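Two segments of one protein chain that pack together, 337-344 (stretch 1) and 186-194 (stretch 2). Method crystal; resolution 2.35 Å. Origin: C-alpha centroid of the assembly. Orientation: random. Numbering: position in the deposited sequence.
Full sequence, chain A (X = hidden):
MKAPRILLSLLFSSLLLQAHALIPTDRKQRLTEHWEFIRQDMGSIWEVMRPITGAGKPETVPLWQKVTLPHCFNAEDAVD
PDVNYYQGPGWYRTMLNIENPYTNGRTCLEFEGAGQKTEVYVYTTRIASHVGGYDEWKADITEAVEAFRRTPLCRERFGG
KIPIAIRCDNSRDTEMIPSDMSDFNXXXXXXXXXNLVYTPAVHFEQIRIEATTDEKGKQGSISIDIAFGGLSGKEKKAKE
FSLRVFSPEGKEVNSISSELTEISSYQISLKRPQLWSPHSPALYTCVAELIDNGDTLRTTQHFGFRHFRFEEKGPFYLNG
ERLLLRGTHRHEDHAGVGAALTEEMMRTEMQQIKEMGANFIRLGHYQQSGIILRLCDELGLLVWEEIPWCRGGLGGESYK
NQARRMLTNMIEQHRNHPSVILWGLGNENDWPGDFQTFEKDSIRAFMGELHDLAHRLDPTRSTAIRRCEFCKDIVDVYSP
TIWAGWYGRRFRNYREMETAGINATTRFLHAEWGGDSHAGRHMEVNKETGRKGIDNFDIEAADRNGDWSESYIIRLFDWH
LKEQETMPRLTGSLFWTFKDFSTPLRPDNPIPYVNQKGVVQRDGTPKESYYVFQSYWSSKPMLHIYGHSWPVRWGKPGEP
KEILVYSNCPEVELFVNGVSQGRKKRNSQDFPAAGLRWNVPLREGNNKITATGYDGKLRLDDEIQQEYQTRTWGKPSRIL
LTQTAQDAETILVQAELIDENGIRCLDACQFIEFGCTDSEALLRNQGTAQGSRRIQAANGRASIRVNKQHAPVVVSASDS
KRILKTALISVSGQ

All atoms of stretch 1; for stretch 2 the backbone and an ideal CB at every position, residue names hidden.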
# COMPACT_ATOMS: atom_id res chain seq x y z
N VAL A 337 7.24 -15.29 4.70
CA VAL A 337 8.31 -14.76 3.86
C VAL A 337 7.90 -14.57 2.41
O VAL A 337 8.69 -14.04 1.62
CB VAL A 337 9.58 -15.65 3.95
CG1 VAL A 337 9.98 -15.82 5.40
CG2 VAL A 337 9.35 -17.03 3.22
N GLY A 338 6.70 -14.98 2.03
CA GLY A 338 6.36 -15.00 0.62
C GLY A 338 7.35 -15.86 -0.13
O GLY A 338 7.53 -17.06 0.17
N ALA A 339 8.05 -15.25 -1.11
CA ALA A 339 9.08 -15.94 -1.88
C ALA A 339 10.47 -15.90 -1.23
O ALA A 339 11.39 -16.52 -1.75
CB ALA A 339 9.16 -15.33 -3.28
N ALA A 340 10.64 -15.18 -0.11
CA ALA A 340 11.98 -14.96 0.45
C ALA A 340 12.40 -16.14 1.35
O ALA A 340 12.61 -16.02 2.56
CB ALA A 340 12.02 -13.64 1.20
N LEU A 341 12.57 -17.29 0.71
CA LEU A 341 13.07 -18.46 1.41
C LEU A 341 14.58 -18.40 1.49
O LEU A 341 15.26 -18.03 0.53
CB LEU A 341 12.64 -19.74 0.69
CG LEU A 341 11.19 -20.18 0.90
CD1 LEU A 341 10.21 -19.19 0.26
CD2 LEU A 341 10.95 -21.62 0.39
N THR A 342 15.10 -18.74 2.67
CA THR A 342 16.52 -18.94 2.89
C THR A 342 16.94 -20.34 2.43
O THR A 342 16.11 -21.24 2.25
CB THR A 342 16.86 -18.75 4.37
OG1 THR A 342 16.21 -19.77 5.15
CG2 THR A 342 16.42 -17.36 4.85
N GLU A 343 18.25 -20.51 2.23
CA GLU A 343 18.77 -21.83 1.89
C GLU A 343 18.39 -22.86 2.94
O GLU A 343 17.98 -23.97 2.61
CB GLU A 343 20.29 -21.77 1.73
CG GLU A 343 20.93 -23.15 1.77
CD GLU A 343 22.41 -23.15 1.42
OE1 GLU A 343 22.97 -22.07 1.15
OE2 GLU A 343 23.00 -24.26 1.40
N GLU A 344 18.51 -22.50 4.22
CA GLU A 344 18.15 -23.42 5.28
C GLU A 344 16.70 -23.85 5.17
O GLU A 344 16.37 -25.03 5.36
CB GLU A 344 18.43 -22.79 6.65
CG GLU A 344 18.58 -23.81 7.80
CD GLU A 344 19.24 -25.14 7.36
OE1 GLU A 344 18.58 -26.21 7.47
OE2 GLU A 344 20.42 -25.11 6.89
N UNK A 186 2.49 -13.31 -8.25
CA UNK A 186 3.66 -12.78 -8.95
C UNK A 186 4.39 -11.90 -7.94
O UNK A 186 4.16 -10.69 -7.85
CB UNK A 186 3.28 -12.00 -10.21
N UNK A 187 5.27 -12.54 -7.17
CA UNK A 187 5.92 -11.91 -6.04
C UNK A 187 6.88 -10.80 -6.48
O UNK A 187 7.44 -10.83 -7.57
CB UNK A 187 6.67 -12.96 -5.22
N UNK A 188 7.07 -9.82 -5.60
CA UNK A 188 7.99 -8.72 -5.86
C UNK A 188 9.16 -8.73 -4.89
O UNK A 188 9.04 -9.18 -3.75
CB UNK A 188 7.25 -7.38 -5.78
N UNK A 189 10.30 -8.22 -5.36
CA UNK A 189 11.45 -7.92 -4.52
C UNK A 189 12.63 -8.84 -4.78
O UNK A 189 12.63 -9.67 -5.70
CB UNK A 189 11.05 -8.01 -3.05
N UNK A 190 13.66 -8.67 -3.95
CA UNK A 190 14.91 -9.44 -4.05
C UNK A 190 14.78 -10.69 -3.17
O UNK A 190 15.40 -10.85 -2.12
CB UNK A 190 16.12 -8.60 -3.63
N UNK A 191 13.90 -11.57 -3.62
CA UNK A 191 13.52 -12.71 -2.82
C UNK A 191 14.45 -13.89 -3.01
O UNK A 191 14.27 -14.91 -2.35
CB UNK A 191 12.08 -13.12 -3.15
N UNK A 192 15.44 -13.77 -3.88
CA UNK A 192 16.54 -14.73 -3.93
C UNK A 192 17.84 -13.97 -3.75
O UNK A 192 17.90 -12.76 -4.00
CB UNK A 192 16.54 -15.52 -5.24
N UNK A 193 18.86 -14.71 -3.33
CA UNK A 193 20.13 -14.12 -2.94
C UNK A 193 20.71 -13.24 -4.04
O UNK A 193 20.64 -13.56 -5.24
CB UNK A 193 21.13 -15.22 -2.57
N UNK A 194 21.30 -12.14 -3.61
CA UNK A 194 22.16 -11.31 -4.44
C UNK A 194 23.59 -11.54 -3.98
O UNK A 194 23.87 -11.59 -2.78
CB UNK A 194 21.77 -9.83 -4.36

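Position 186 lies beyond the reach of stretch 1, so the contact sets no rule and many side chains would do. The deposited residue is Leu186.

At position 187 CA-to-CB points toward stretch 1, and the ideal CB stands 3.9 Å from Ala339 CB. Ahead lies the type II' turn from Val337 to Ala340. It offers a methyl group and a strip of bare backbone at Gly338, which suits something flat or apolar: an aromatic ring, leucine or methionine. Tyr187 fills the place. Its ring lies along the turn, one face covered by Ala339 N and Gly338 C, and its CD2 meets Ala339 CB at 3.5 Å. The fit depends on Gly338: an ideal CB there would sit 3.3 Å from Tyr187 CE1, which is tight, and the positive phi of Gly338 favours glycine as well.

At 188 an ideal CB would point away, so this contact would accept almost any side chain; the deposited residue is Gly188, which has none. Position 189 is out of reach, but its phi of 112° and psi of -175° would jam a CB against the preceding carbonyl O; the backbone itself calls for glycine, and Gly189 is found. Position 190 again points away, leaving the choice free, and holds Leu190.

Position 191 faces stretch 1 closely, its ideal CB 3.7 Å from Ala339 CB and 3.9 Å from Ala340 N. A small residue would fit, as would a larger one that turns its end aside. Tyr191 takes the second course: chi1 of 44° (p) leads the end away, yet Ala339 CB still lies over the ring face, 4.0 Å from the ring centroid, in a CH-pi contact. One water donates to both Tyr191 O and Leu341 O, each at 2.6 Å.

Position 192 points away and could carry a long polar chain; the guanidinium of Arg192 is hydrogen-bonded elsewhere in the structure.

At position 193 CA-to-CB runs sideways, and no atom of stretch 1 is near the ideal CB. Farther off, the helix begins at Glu343, whose N is an available donor, so a long side chain that carries an acceptor well out from CB would suit, such as tyrosine; glutamine or glutamate would fall short. Tyr193 spans the gap: Glu343 N donates to Tyr193 OH at 2.9 Å and 164°, near the plane of the ring.

Position 194 is out of reach and unconstrained here; it holds Val194.

Stretch 2, residues 186-194: LYGGLYRYV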
# COMPACT_ATOMS: atom_id res chain seq x y z
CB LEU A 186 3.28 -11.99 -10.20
CG LEU A 186 3.01 -12.72 -11.53
CD1 LEU A 186 1.98 -13.84 -11.40
CD2 LEU A 186 2.57 -11.72 -12.63
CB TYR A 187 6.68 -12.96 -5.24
CG TYR A 187 5.83 -13.75 -4.28
CD1 TYR A 187 5.02 -13.10 -3.36
CD2 TYR A 187 5.83 -15.15 -4.30
CE1 TYR A 187 4.24 -13.81 -2.47
CE2 TYR A 187 5.05 -15.88 -3.39
CZ TYR A 187 4.25 -15.19 -2.48
OH TYR A 187 3.46 -15.87 -1.57
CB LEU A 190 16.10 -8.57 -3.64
CG LEU A 190 16.27 -7.32 -4.52
CD1 LEU A 190 17.18 -6.30 -3.87
CD2 LEU A 190 16.78 -7.69 -5.93
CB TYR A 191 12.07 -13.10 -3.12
CG TYR A 191 11.66 -13.12 -4.58
CD1 TYR A 191 12.19 -14.05 -5.47
CD2 TYR A 191 10.68 -12.24 -5.06
CE1 TYR A 191 11.78 -14.09 -6.80
CE2 TYR A 191 10.27 -12.27 -6.37
CZ TYR A 191 10.82 -13.19 -7.25
OH TYR A 191 10.41 -13.23 -8.57
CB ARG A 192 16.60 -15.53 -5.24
CG ARG A 192 15.44 -16.42 -5.45
CD ARG A 192 15.67 -17.26 -6.69
NE ARG A 192 14.43 -17.87 -7.12
CZ ARG A 192 14.18 -18.22 -8.38
NH1 ARG A 192 15.10 -18.02 -9.30
NH2 ARG A 192 13.01 -18.77 -8.70
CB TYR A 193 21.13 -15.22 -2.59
CG TYR A 193 20.75 -15.96 -1.33
CD1 TYR A 193 20.65 -15.28 -0.11
CD2 TYR A 193 20.51 -17.33 -1.34
CE1 TYR A 193 20.30 -15.94 1.04
CE2 TYR A 193 20.17 -18.00 -0.20
CZ TYR A 193 20.06 -17.31 1.00
OH TYR A 193 19.71 -17.97 2.16
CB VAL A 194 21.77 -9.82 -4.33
CG1 VAL A 194 22.63 -8.99 -5.26
CG2 VAL A 194 20.31 -9.64 -4.67
O HOH W 1 15.20 -17.34 -1.94
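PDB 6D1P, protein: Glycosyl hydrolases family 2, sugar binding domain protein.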